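Local coordinates for EF-P arginine 32 rhamnosyl-transferase (Pseudomonas putida KT2440, PDB 5NV8), which belongs to the EarP family of bacterial rhamnosyltransferases, glycosyltransferases built as two Rossmann-like halves in the manner of the GT-B fold, at residues Gly189-Asp193 with Gln261-Val266; Leu211-Asp216 with Gly237-Trp241; Met299-Ile303 with Leu337-Asn342; Trp35-Arg39 with Ala66-Ala70. All coordinates share one frame. Numbering follows the deposited sequence.

Overall arrangement
Along the chain contact 4 comes first, in the N-terminal half, where helix 30-43 lies beside parallel strands 17-20 and 48-51. The other three belong to the second half, built round a six-stranded mixed sheet. Contact 1 opens next and closes only after contact 2 is complete; contact 3 follows. Contact 1 uses strand 258-263, contact 3 the edge strand 299-302, and their centres are about 24 Å apart. Contact 2 joins two helices on this sheet and meets contact 3 where Trp214 touches Trp341. Contacts 2 and 4 are farthest apart, about 37 Å between centres. The ligand TRH sits between the halves, directly against Phe265 of contact 1, as expected for a GT-B cleft.

Contact 1. Residues Gly189-Asp193 with Gln261-Val266; sequences GLGVD and QVLPFV. With TRH (2'-deoxy-thymidine-beta-L-rhamnose), chain B.
In this Rossmann-like half, the loop after helix 180-189 lies across the end of strand 258-263. Residues 190-193 form neither helix nor strand: Gly191 adopts the left-handed helical conformation (phi/psi 71/36) and Val192 is extended again. CA atoms pair as Val192 with Gln261 (8.2 Å) and Leu190 with Leu263 (7.7 Å), so side chains bridge the gap.

Gln261, still in the strand, reaches out with chi1 and chi2 both t. Its NE2 gives a weak hydrogen bond to Gly191 O (2.8 Å, 125°), while OE1 is bonded to His226 and also accepts from a water held by Asp193 N (2.5 Å) and Asp193 O (3.0 Å). Leu263, rotamer mt, brings CD2 to 3.9 Å from Val192 CG2, and both side chains also rest on Leu228 of strand 225-230. The strand ends here, and past Pro264 the chain turns to the ligand: Phe265, chi1 t, lays a ring face on the TRH base, and Phe265 CE1 lies 3.4 Å from TRH C51. Tyr28 stacks on the same phenyl ring. Val266 closes the contact, its CG1 lying 4.4 Å from Leu190 CG.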
loop_
_atom_site.group_PDB
_atom_site.type_symbol
_atom_site.label_atom_id
_atom_site.label_comp_id
_atom_site.label_asym_id
_atom_site.label_seq_id
_atom_site.Cartn_x
_atom_site.Cartn_y
_atom_site.Cartn_z
ATOM N N GLY A 189 17.801 0.607 11.573
ATOM C CA GLY A 189 17.687 2.052 11.506
ATOM C C GLY A 189 16.381 2.590 12.051
ATOM O O GLY A 189 16.301 3.778 12.380
ATOM N N LEU A 190 15.358 1.742 12.158
ATOM C CA LEU A 190 14.050 2.144 12.657
ATOM C C LEU A 190 13.814 1.718 14.099
ATOM O O LEU A 190 12.678 1.795 14.578
ATOM C CB LEU A 190 12.947 1.580 11.756
ATOM C CG LEU A 190 12.403 2.505 10.663
ATOM C CD1 LEU A 190 13.527 3.065 9.798
ATOM C CD2 LEU A 190 11.375 1.780 9.807
ATOM N N GLY A 191 14.854 1.277 14.801
ATOM C CA GLY A 191 14.704 0.840 16.178
ATOM C C GLY A 191 13.963 -0.471 16.332
ATOM O O GLY A 191 13.209 -0.642 17.298
ATOM N N VAL A 192 14.163 -1.404 15.403
ATOM C CA VAL A 192 13.468 -2.686 15.394
ATOM C C VAL A 192 14.501 -3.786 15.596
ATOM O O VAL A 192 15.434 -3.924 14.795
ATOM C CB VAL A 192 12.691 -2.905 14.085
ATOM C CG1 VAL A 192 12.223 -4.350 13.977
ATOM C CG2 VAL A 192 11.516 -1.944 13.991
ATOM N N ASP A 193 14.338 -4.564 16.665
ATOM C CA ASP A 193 15.142 -5.761 16.905
ATOM C C ASP A 193 14.294 -6.961 16.499
ATOM O O ASP A 193 13.435 -7.414 17.260
ATOM C CB ASP A 193 15.583 -5.850 18.363
ATOM C CG ASP A 193 16.667 -6.891 18.583
ATOM O OD1 ASP A 193 16.967 -7.653 17.639
ATOM O OD2 ASP A 193 17.218 -6.950 19.702
ATOM N N GLN A 261 4.795 -3.625 18.036
ATOM C CA GLN A 261 5.741 -2.515 17.990
ATOM C C GLN A 261 5.139 -1.351 17.220
ATOM O O GLN A 261 4.577 -1.543 16.138
ATOM C CB GLN A 261 7.073 -2.929 17.351
ATOM C CG GLN A 261 8.165 -1.875 17.515
ATOM C CD GLN A 261 9.548 -2.372 17.126
ATOM O OE1 GLN A 261 9.690 -3.365 16.411
ATOM N NE2 GLN A 261 10.578 -1.675 17.595
ATOM N N VAL A 262 5.281 -0.148 17.775
ATOM C CA VAL A 262 4.734 1.073 17.195
ATOM C C VAL A 262 5.840 1.806 16.447
ATOM O O VAL A 262 6.899 2.098 17.017
ATOM C CB VAL A 262 4.115 1.974 18.276
ATOM C CG1 VAL A 262 3.207 3.015 17.640
ATOM C CG2 VAL A 262 3.349 1.137 19.290
ATOM N N LEU A 263 5.592 2.112 15.178
ATOM C CA LEU A 263 6.539 2.794 14.309
ATOM C C LEU A 263 6.141 4.252 14.097
ATOM O O LEU A 263 4.970 4.617 14.238
ATOM C CB LEU A 263 6.626 2.090 12.948
ATOM C CG LEU A 263 7.277 0.706 12.899
ATOM C CD1 LEU A 263 7.397 0.232 11.463
ATOM C CD2 LEU A 263 8.640 0.726 13.578
ATOM N N PRO A 264 7.094 5.115 13.769
ATOM C CA PRO A 264 6.761 6.489 13.388
ATOM C C PRO A 264 6.360 6.549 11.917
ATOM O O PRO A 264 6.415 5.559 11.189
ATOM C CB PRO A 264 8.063 7.247 13.647
ATOM C CG PRO A 264 9.124 6.229 13.397
ATOM C CD PRO A 264 8.551 4.905 13.855
ATOM N N PHE A 265 5.949 7.739 11.487
ATOM C CA PHE A 265 5.618 7.996 10.086
ATOM C C PHE A 265 6.894 8.447 9.384
ATOM O O PHE A 265 7.296 9.609 9.486
ATOM C CB PHE A 265 4.512 9.039 9.974
ATOM C CG PHE A 265 3.634 8.866 8.765
ATOM C CD1 PHE A 265 2.534 8.026 8.807
ATOM C CD2 PHE A 265 3.907 9.548 7.589
ATOM C CE1 PHE A 265 1.724 7.865 7.699
ATOM C CE2 PHE A 265 3.101 9.391 6.477
ATOM C CZ PHE A 265 2.008 8.547 6.533
ATOM N N VAL A 266 7.534 7.525 8.666
ATOM C CA VAL A 266 8.821 7.789 8.029
ATOM C C VAL A 266 8.604 8.434 6.666
ATOM O O VAL A 266 7.655 9.204 6.476
ATOM C CB VAL A 266 9.647 6.496 7.906
ATOM C CG1 VAL A 266 10.216 6.104 9.262
ATOM C CG2 VAL A 266 8.793 5.367 7.338
HETATM O O4P TRH B . -6.380 5.577 3.803
HETATM P P2 TRH B . -5.365 6.238 2.944
HETATM O O3P TRH B . -4.476 7.310 3.769
HETATM O O1 TRH B . -6.020 6.999 1.685
HETATM C C1 TRH B . -7.456 6.973 1.546
HETATM C C2 TRH B . -7.888 7.622 0.224
HETATM O O2 TRH B . -7.048 8.728 -0.110
HETATM C C3 TRH B . -9.318 8.163 0.343
HETATM O O3 TRH B . -9.294 9.439 0.995
HETATM C C4 TRH B . -10.149 7.204 1.170
HETATM O O4 TRH B . -10.116 5.903 0.556
HETATM O OPP TRH B . -4.311 5.155 2.370
HETATM P P TRH B . -3.368 5.544 1.138
HETATM O O1P TRH B . -4.112 5.856 -0.108
HETATM O O2P TRH B . -2.336 4.322 0.920
HETATM O "O5'" TRH B . -2.436 6.765 1.618
HETATM C "C5'" TRH B . -1.328 6.518 2.480
HETATM C "C4'" TRH B . -0.143 7.325 1.977
HETATM O "O4'" TRH B . 0.750 7.494 3.112
HETATM C "C3'" TRH B . 0.641 6.480 0.992
HETATM O "O3'" TRH B . 1.605 7.303 0.323
HETATM C "C2'" TRH B . 1.358 5.583 1.975
HETATM C "C1'" TRH B . 1.931 6.726 2.776
HETATM N N11 TRH B . 2.657 6.320 3.999
HETATM C C21 TRH B . 3.886 6.808 4.203
HETATM O O21 TRH B . 4.397 7.567 3.380
HETATM N N31 TRH B . 4.600 6.462 5.346
HETATM C C41 TRH B . 4.049 5.608 6.294
HETATM O O41 TRH B . 4.702 5.316 7.295
HETATM C C51 TRH B . 2.773 5.102 6.090
HETATM C C5A TRH B . 2.213 4.248 7.032
HETATM C C61 TRH B . 2.068 5.457 4.943
HETATM O O HOH W 1 12.234 -4.770 17.906
#

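Contact 2. Residues Leu211-Asp216 with Gly237-Trp241; sequences LGNWLD and GLSQW
Helices 211-216 and 237-241 cross at -55°, their axes 10.0 Å apart at closest approach. The nearest CA pairs are Gly212 with Trp241 (6.1 Å) and Leu211 with Gly237 (7.3 Å), so at each of these places a glycine faces a bulky residue of the other helix.

The largest bump is the Trp241 indole. With chi1 t and chi2 81° it lies against the turn from Gly212 to Asp216, with Gly212 O 3.5 Å from Trp241 NE1. Leu215 (rotamer mt) forms the floor: its CB sits over the six-membered ring, 3.7 Å from the centroid and 15° off the normal, a CH-pi contact. Asp216 closes the rim, its OD1 accepting a hydrogen bond from Trp241 NE1 (2.6 Å, 144°).

The second bump runs the other way. Leu211, rotamer tp, pushes CD2 into the hollow at Gly237, 3.5 Å from Gly237 C and 3.4 Å from Leu238 N; a CB on Gly237 would be tight against that methyl. Beneath, Leu215 CD1 meets Leu238 CD1 at 3.6 Å, with Leu238 in rotamer tp.

Leu215 continues onto Leu227, and Leu238 onto Val229, both in strand 225-230. Helix 211-220, linking parallel neighbours 199-203 and 225-230, is the crossover helix of a beta-alpha-beta unit, and helix 235-242, following strand 225-230, packs beside it on the same Rossmann-like sheet.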
loop_
_atom_site.group_PDB
_atom_site.type_symbol
_atom_site.label_atom_id
_atom_site.label_comp_id
_atom_site.label_asym_id
_atom_site.label_seq_id
_atom_site.Cartn_x
_atom_site.Cartn_y
_atom_site.Cartn_z
ATOM N N LEU A 211 -9.718 -6.327 14.812
ATOM C CA LEU A 211 -8.313 -6.317 15.204
ATOM C C LEU A 211 -8.072 -7.213 16.413
ATOM O O LEU A 211 -7.074 -7.942 16.466
ATOM C CB LEU A 211 -7.859 -4.887 15.496
ATOM C CG LEU A 211 -6.481 -4.716 16.140
ATOM C CD1 LEU A 211 -5.379 -4.714 15.088
ATOM C CD2 LEU A 211 -6.436 -3.443 16.968
ATOM N N GLY A 212 -8.987 -7.184 17.385
ATOM C CA GLY A 212 -8.804 -7.984 18.587
ATOM C C GLY A 212 -8.756 -9.474 18.307
ATOM O O GLY A 212 -7.951 -10.199 18.897
ATOM N N ASN A 213 -9.617 -9.952 17.405
ATOM C CA ASN A 213 -9.630 -11.377 17.087
ATOM C C ASN A 213 -8.353 -11.795 16.366
ATOM O O ASN A 213 -7.857 -12.909 16.571
ATOM C CB ASN A 213 -10.860 -11.720 16.246
ATOM C CG ASN A 213 -12.156 -11.623 17.036
ATOM O OD1 ASN A 213 -12.158 -11.710 18.265
ATOM N ND2 ASN A 213 -13.266 -11.443 16.329
ATOM N N TRP A 214 -7.804 -10.917 15.524
ATOM C CA TRP A 214 -6.570 -11.243 14.814
ATOM C C TRP A 214 -5.383 -11.292 15.768
ATOM O O TRP A 214 -4.580 -12.231 15.728
ATOM C CB TRP A 214 -6.318 -10.229 13.699
ATOM C CG TRP A 214 -5.314 -10.691 12.691
ATOM C CD1 TRP A 214 -4.928 -11.977 12.451
ATOM C CD2 TRP A 214 -4.562 -9.872 11.789
ATOM N NE1 TRP A 214 -3.986 -12.010 11.454
ATOM C CE2 TRP A 214 -3.744 -10.730 11.029
ATOM C CE3 TRP A 214 -4.505 -8.496 11.546
ATOM C CZ2 TRP A 214 -2.878 -10.259 10.044
ATOM C CZ3 TRP A 214 -3.644 -8.030 10.569
ATOM C CH2 TRP A 214 -2.842 -8.910 9.831
ATOM N N LEU A 215 -5.253 -10.279 16.630
ATOM C CA LEU A 215 -4.150 -10.263 17.584
ATOM C C LEU A 215 -4.255 -11.407 18.584
ATOM O O LEU A 215 -3.230 -11.885 19.083
ATOM C CB LEU A 215 -4.101 -8.921 18.313
ATOM C CG LEU A 215 -4.086 -7.657 17.453
ATOM C CD1 LEU A 215 -3.994 -6.421 18.340
ATOM C CD2 LEU A 215 -2.951 -7.686 16.442
ATOM N N ASP A 216 -5.474 -11.857 18.895
ATOM C CA ASP A 216 -5.624 -13.051 19.720
ATOM C C ASP A 216 -5.122 -14.287 18.983
ATOM O O ASP A 216 -4.548 -15.194 19.598
ATOM C CB ASP A 216 -7.085 -13.230 20.134
ATOM C CG ASP A 216 -7.531 -12.211 21.165
ATOM O OD1 ASP A 216 -6.663 -11.643 21.860
ATOM O OD2 ASP A 216 -8.754 -11.983 21.286
ATOM N N GLY A 237 -7.194 1.060 18.873
ATOM C CA GLY A 237 -7.680 -0.271 19.197
ATOM C C GLY A 237 -6.575 -1.221 19.606
ATOM O O GLY A 237 -6.810 -2.156 20.377
ATOM N N LEU A 238 -5.362 -1.004 19.091
ATOM C CA LEU A 238 -4.209 -1.769 19.553
ATOM C C LEU A 238 -4.005 -1.590 21.051
ATOM O O LEU A 238 -3.717 -2.555 21.769
ATOM C CB LEU A 238 -2.962 -1.338 18.784
ATOM C CG LEU A 238 -1.766 -2.287 18.715
ATOM C CD1 LEU A 238 -2.037 -3.429 17.750
ATOM C CD2 LEU A 238 -0.524 -1.516 18.294
ATOM N N SER A 239 -4.164 -0.360 21.544
ATOM C CA SER A 239 -4.030 -0.114 22.974
ATOM C C SER A 239 -5.178 -0.745 23.751
ATOM O O SER A 239 -4.963 -1.325 24.822
ATOM C CB SER A 239 -3.954 1.388 23.243
ATOM O OG SER A 239 -3.038 2.018 22.364
ATOM N N GLN A 240 -6.404 -0.651 23.227
ATOM C CA GLN A 240 -7.551 -1.260 23.891
ATOM C C GLN A 240 -7.428 -2.775 23.978
ATOM O O GLN A 240 -8.083 -3.393 24.824
ATOM C CB GLN A 240 -8.845 -0.889 23.162
ATOM C CG GLN A 240 -9.040 0.602 22.940
ATOM C CD GLN A 240 -10.037 0.900 21.833
ATOM O OE1 GLN A 240 -10.958 0.122 21.584
ATOM N NE2 GLN A 240 -9.854 2.032 21.160
ATOM N N TRP A 241 -6.608 -3.389 23.121
ATOM C CA TRP A 241 -6.415 -4.833 23.184
ATOM C C TRP A 241 -5.369 -5.212 24.225
ATOM O O TRP A 241 -5.572 -6.159 24.993
ATOM C CB TRP A 241 -6.018 -5.372 21.808
ATOM C CG TRP A 241 -5.838 -6.859 21.790
ATOM C CD1 TRP A 241 -6.819 -7.803 21.687
ATOM C CD2 TRP A 241 -4.602 -7.575 21.893
ATOM N NE1 TRP A 241 -6.269 -9.061 21.715
ATOM C CE2 TRP A 241 -4.909 -8.949 21.841
ATOM C CE3 TRP A 241 -3.264 -7.186 22.021
ATOM C CZ2 TRP A 241 -3.928 -9.937 21.911
ATOM C CZ3 TRP A 241 -2.291 -8.169 22.093
ATOM C CH2 TRP A 241 -2.629 -9.528 22.038
#

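Contact 3. Residues Met299-Ile303 with Leu337-Asn342; sequences MLWHI and LWRAWN
Leu300 (rotamer tp) is the apolar centre, clasped between two indoles of helix 337-342. Its CD1 lies over the five-membered ring of Trp338 (chi1 m), 3.6 Å from the centroid, and its CD2 over that of Trp341 (chi1 t) at 3.8 Å, both CH-pi contacts. Trp301 CB touches Trp338 CZ3 at 3.4 Å and Met299 CG approaches Trp338 CZ2 at 4.1 Å. The His302 ring meets the five-membered ring of Trp341 obliquely, centroids 4.9 Å apart and planes at 53°; Trp341 also meets Trp214 edge-to-face.

Strand and helix run roughly the same way, at -33° with axes 8.0 Å apart, and Leu300 CA is 6.4 Å from Trp338 CA. The polar edge belongs to Asn342 (chi1 m, CA 6.2 Å from His302 CA). Its ND2 donates to Trp301 O (3.0 Å) and to Trp338 O of its own helix (2.9 Å), while its OD1 accepts from Ile303 N (3.1 Å), much as a neighbouring strand would.

On the sheet side Leu300 bonds through its backbone to Asn281 and Val283. The helix thus lies along the open edge of terminal strand 299-302, closing that end of the Rossmann-like sheet.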
loop_
_atom_site.group_PDB
_atom_site.type_symbol
_atom_site.label_atom_id
_atom_site.label_comp_id
_atom_site.label_asym_id
_atom_site.label_seq_id
_atom_site.Cartn_x
_atom_site.Cartn_y
_atom_site.Cartn_z
ATOM N N MET A 299 -0.495 -10.139 1.184
ATOM C CA MET A 299 -0.973 -8.839 1.630
ATOM C C MET A 299 -2.435 -8.916 2.050
ATOM O O MET A 299 -3.112 -9.932 1.873
ATOM C CB MET A 299 -0.811 -7.779 0.533
ATOM C CG MET A 299 -1.193 -8.272 -0.851
ATOM S SD MET A 299 -0.729 -7.109 -2.140
ATOM C CE MET A 299 -1.696 -5.693 -1.641
ATOM N N LEU A 300 -2.916 -7.805 2.604
ATOM C CA LEU A 300 -4.303 -7.655 3.015
ATOM C C LEU A 300 -4.715 -6.205 2.803
ATOM O O LEU A 300 -3.908 -5.292 2.994
ATOM C CB LEU A 300 -4.495 -8.058 4.480
ATOM C CG LEU A 300 -5.929 -8.091 5.010
ATOM C CD1 LEU A 300 -6.837 -8.873 4.072
ATOM C CD2 LEU A 300 -5.956 -8.687 6.416
ATOM N N TRP A 301 -5.972 -6.003 2.413
ATOM C CA TRP A 301 -6.493 -4.692 2.050
ATOM C C TRP A 301 -7.649 -4.318 2.965
ATOM O O TRP A 301 -8.478 -5.165 3.314
ATOM C CB TRP A 301 -6.956 -4.680 0.590
ATOM C CG TRP A 301 -7.337 -3.332 0.048
ATOM C CD1 TRP A 301 -6.891 -2.112 0.473
ATOM C CD2 TRP A 301 -8.235 -3.073 -1.038
ATOM N NE1 TRP A 301 -7.462 -1.111 -0.276
ATOM C CE2 TRP A 301 -8.290 -1.675 -1.211
ATOM C CE3 TRP A 301 -9.001 -3.889 -1.877
ATOM C CZ2 TRP A 301 -9.080 -1.076 -2.188
ATOM C CZ3 TRP A 301 -9.784 -3.292 -2.849
ATOM C CH2 TRP A 301 -9.818 -1.898 -2.996
ATOM N N HIS A 302 -7.698 -3.047 3.351
ATOM C CA HIS A 302 -8.775 -2.505 4.178
ATOM C C HIS A 302 -9.322 -1.270 3.468
ATOM O O HIS A 302 -8.696 -0.206 3.494
ATOM C CB HIS A 302 -8.278 -2.173 5.580
ATOM C CG HIS A 302 -9.373 -1.866 6.552
ATOM N ND1 HIS A 302 -9.201 -1.018 7.625
ATOM C CD2 HIS A 302 -10.656 -2.294 6.612
ATOM C CE1 HIS A 302 -10.329 -0.939 8.306
ATOM N NE2 HIS A 302 -11.228 -1.704 7.713
ATOM N N ILE A 303 -10.484 -1.407 2.837
ATOM C CA ILE A 303 -11.050 -0.342 2.014
ATOM C C ILE A 303 -11.975 0.513 2.875
ATOM O O ILE A 303 -13.032 0.052 3.314
ATOM C CB ILE A 303 -11.783 -0.905 0.787
ATOM C CG1 ILE A 303 -12.611 0.185 0.107
ATOM C CG2 ILE A 303 -12.646 -2.110 1.160
ATOM C CD1 ILE A 303 -11.776 1.284 -0.517
ATOM N N LEU A 337 -10.140 -14.596 4.054
ATOM C CA LEU A 337 -9.215 -13.692 4.729
ATOM C C LEU A 337 -9.576 -12.237 4.468
ATOM O O LEU A 337 -9.647 -11.427 5.397
ATOM C CB LEU A 337 -7.777 -13.968 4.277
ATOM C CG LEU A 337 -6.676 -13.242 5.063
ATOM C CD1 LEU A 337 -6.899 -13.307 6.575
ATOM C CD2 LEU A 337 -5.289 -13.752 4.680
ATOM N N TRP A 338 -9.798 -11.886 3.204
ATOM C CA TRP A 338 -9.990 -10.490 2.834
ATOM C C TRP A 338 -11.395 -10.001 3.167
ATOM O O TRP A 338 -11.571 -8.848 3.578
ATOM C CB TRP A 338 -9.684 -10.309 1.347
ATOM C CG TRP A 338 -8.220 -10.298 1.042
ATOM C CD1 TRP A 338 -7.280 -11.177 1.495
ATOM C CD2 TRP A 338 -7.529 -9.364 0.207
ATOM N NE1 TRP A 338 -6.041 -10.842 0.996
ATOM C CE2 TRP A 338 -6.169 -9.734 0.200
ATOM C CE3 TRP A 338 -7.928 -8.249 -0.535
ATOM C CZ2 TRP A 338 -5.207 -9.030 -0.519
ATOM C CZ3 TRP A 338 -6.973 -7.552 -1.246
ATOM C CH2 TRP A 338 -5.627 -7.943 -1.233
ATOM N N ARG A 339 -12.407 -10.855 2.992
ATOM C CA ARG A 339 -13.767 -10.462 3.351
ATOM C C ARG A 339 -13.896 -10.252 4.855
ATOM O O ARG A 339 -14.598 -9.336 5.300
ATOM C CB ARG A 339 -14.764 -11.517 2.874
ATOM C CG ARG A 339 -14.967 -11.549 1.370
ATOM C CD ARG A 339 -15.749 -12.783 0.951
ATOM N NE ARG A 339 -16.112 -12.747 -0.462
ATOM C CZ ARG A 339 -16.649 -13.768 -1.121
ATOM N NH1 ARG A 339 -16.888 -14.912 -0.493
ATOM N NH2 ARG A 339 -16.949 -13.645 -2.407
ATOM N N ALA A 340 -13.218 -11.085 5.650
ATOM C CA ALA A 340 -13.318 -10.982 7.103
ATOM C C ALA A 340 -12.773 -9.651 7.609
ATOM O O ALA A 340 -13.359 -9.033 8.507
ATOM C CB ALA A 340 -12.579 -12.148 7.754
ATOM N N TRP A 341 -11.653 -9.195 7.047
ATOM C CA TRP A 341 -11.050 -7.924 7.431
ATOM C C TRP A 341 -11.904 -6.725 7.041
ATOM O O TRP A 341 -11.651 -5.619 7.530
ATOM C CB TRP A 341 -9.658 -7.812 6.797
ATOM C CG TRP A 341 -8.761 -6.752 7.379
ATOM C CD1 TRP A 341 -8.136 -5.747 6.696
ATOM C CD2 TRP A 341 -8.374 -6.601 8.753
ATOM N NE1 TRP A 341 -7.389 -4.980 7.556
ATOM C CE2 TRP A 341 -7.519 -5.481 8.825
ATOM C CE3 TRP A 341 -8.669 -7.299 9.928
ATOM C CZ2 TRP A 341 -6.958 -5.043 10.025
ATOM C CZ3 TRP A 341 -8.112 -6.865 11.119
ATOM C CH2 TRP A 341 -7.267 -5.747 11.159
ATOM N N ASN A 342 -12.910 -6.916 6.184
ATOM C CA ASN A 342 -13.749 -5.824 5.716
ATOM C C ASN A 342 -15.230 -6.002 6.025
ATOM O O ASN A 342 -15.984 -5.030 5.900
ATOM C CB ASN A 342 -13.582 -5.632 4.198
ATOM C CG ASN A 342 -12.198 -5.131 3.818
ATOM O OD1 ASN A 342 -11.866 -3.963 4.023
ATOM N ND2 ASN A 342 -11.386 -6.017 3.254
#

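Contact 4. Residues Trp35-Arg39 with Ala66-Ala70; sequences WRLAR and ADATA
Helix 35-39 meets an irregular surface loop, 66-70, with Arg39 CA and Asp67 CA 5.9 Å apart. Trp35, chi1 t, turns the far edge of its indole to Asp67 and Thr69: CH2 lies 3.5 Å from Asp67 OD1, and CZ3 is 4.2 Å from Thr69 CB. Trp35 CH2 is also 3.6 Å from Ala66 O. Ala38 points straight across, its CB 3.9 Å from Thr69 CG2 (chi1 m), and both rest on Val49 of strand 48-51. Arg39 passes Ala66 with its aliphatic part, CD being 3.3 Å from Ala66 O, while its NH1 is hydrogen-bonded to Gln268. A water donates to Arg39 O (2.7 Å) and Asp67 O (2.8 Å), linking the two backbones.

Within the loop Asp67 OD1 accepts from Thr69 N (3.0 Å), an Asx turn across Ala68, which has positive phi (60/20). With direct contacts limited to van der Waals touch and polar linkage left to water, the loop lies rather lightly on the helix.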
loop_
_atom_site.group_PDB
_atom_site.type_symbol
_atom_site.label_atom_id
_atom_site.label_comp_id
_atom_site.label_asym_id
_atom_site.label_seq_id
_atom_site.Cartn_x
_atom_site.Cartn_y
_atom_site.Cartn_z
ATOM N N TRP A 35 1.667 13.401 -4.761
ATOM C CA TRP A 35 3.097 13.548 -4.515
ATOM C C TRP A 35 3.899 12.453 -5.210
ATOM O O TRP A 35 5.028 12.697 -5.645
ATOM C CB TRP A 35 3.364 13.557 -3.005
ATOM C CG TRP A 35 4.811 13.516 -2.594
ATOM C CD1 TRP A 35 5.384 12.641 -1.717
ATOM C CD2 TRP A 35 5.858 14.400 -3.018
ATOM N NE1 TRP A 35 6.722 12.913 -1.578
ATOM C CE2 TRP A 35 7.041 13.988 -2.366
ATOM C CE3 TRP A 35 5.916 15.492 -3.891
ATOM C CZ2 TRP A 35 8.263 14.632 -2.556
ATOM C CZ3 TRP A 35 7.131 16.129 -4.079
ATOM C CH2 TRP A 35 8.288 15.694 -3.418
ATOM N N ARG A 36 3.332 11.250 -5.341
ATOM C CA ARG A 36 4.022 10.182 -6.062
ATOM C C ARG A 36 4.047 10.460 -7.560
ATOM O O ARG A 36 5.088 10.313 -8.212
ATOM C CB ARG A 36 3.355 8.834 -5.778
ATOM C CG ARG A 36 3.970 7.680 -6.544
ATOM C CD ARG A 36 3.348 6.340 -6.161
ATOM N NE ARG A 36 3.317 6.120 -4.715
ATOM C CZ ARG A 36 4.391 5.893 -3.965
ATOM N NH1 ARG A 36 5.599 5.861 -4.514
ATOM N NH2 ARG A 36 4.258 5.701 -2.661
ATOM N N LEU A 37 2.905 10.863 -8.124
ATOM C CA LEU A 37 2.838 11.129 -9.557
ATOM C C LEU A 37 3.700 12.325 -9.946
ATOM O O LEU A 37 4.356 12.305 -10.994
ATOM C CB LEU A 37 1.385 11.354 -9.976
ATOM C CG LEU A 37 1.135 11.871 -11.393
ATOM C CD1 LEU A 37 1.640 10.877 -12.424
ATOM C CD2 LEU A 37 -0.342 12.151 -11.597
ATOM N N ALA A 38 3.724 13.367 -9.108
ATOM C CA ALA A 38 4.434 14.595 -9.463
ATOM C C ALA A 38 5.937 14.366 -9.588
ATOM O O ALA A 38 6.577 14.917 -10.492
ATOM C CB ALA A 38 4.141 15.688 -8.437
ATOM N N ARG A 39 6.525 13.570 -8.690
ATOM C CA ARG A 39 7.950 13.270 -8.808
ATOM C C ARG A 39 8.236 12.450 -10.059
ATOM O O ARG A 39 9.268 12.638 -10.711
ATOM C CB ARG A 39 8.453 12.515 -7.578
ATOM C CG ARG A 39 8.036 13.090 -6.251
ATOM C CD ARG A 39 8.803 12.425 -5.118
ATOM N NE ARG A 39 8.775 10.965 -5.185
ATOM C CZ ARG A 39 7.847 10.208 -4.606
ATOM N NH1 ARG A 39 6.865 10.772 -3.916
ATOM N NH2 ARG A 39 7.900 8.888 -4.715
ATOM N N ALA A 66 13.751 13.819 -2.755
ATOM C CA ALA A 66 13.674 13.577 -4.189
ATOM C C ALA A 66 12.561 14.442 -4.769
ATOM O O ALA A 66 11.392 14.269 -4.424
ATOM C CB ALA A 66 13.436 12.115 -4.460
ATOM N N ASP A 67 12.925 15.389 -5.634
ATOM C CA ASP A 67 11.993 16.460 -5.955
ATOM C C ASP A 67 12.112 16.993 -7.376
ATOM O O ASP A 67 11.740 16.318 -8.342
ATOM C CB ASP A 67 12.190 17.609 -4.969
ATOM C CG ASP A 67 10.893 18.129 -4.429
ATOM O OD1 ASP A 67 9.938 18.223 -5.217
ATOM O OD2 ASP A 67 10.825 18.443 -3.224
ATOM N N ALA A 68 12.635 18.216 -7.490
ATOM C CA ALA A 68 12.506 19.064 -8.673
ATOM C C ALA A 68 11.043 19.373 -8.988
ATOM O O ALA A 68 10.715 19.766 -10.114
ATOM C CB ALA A 68 13.208 18.454 -9.893
ATOM N N THR A 69 10.166 19.209 -7.997
ATOM C CA THR A 69 8.747 19.525 -8.105
ATOM C C THR A 69 8.465 20.812 -7.341
ATOM O O THR A 69 8.901 20.966 -6.196
ATOM C CB THR A 69 7.882 18.390 -7.546
ATOM O OG1 THR A 69 8.143 17.176 -8.262
ATOM C CG2 THR A 69 6.398 18.735 -7.647
ATOM N N ALA A 70 7.733 21.731 -7.974
ATOM C CA ALA A 70 7.357 22.994 -7.339
ATOM C C ALA A 70 6.023 22.802 -6.620
ATOM O O ALA A 70 4.949 23.142 -7.119
ATOM C CB ALA A 70 7.291 24.115 -8.369
HETATM O O HOH W 2 11.430 13.765 -9.476
#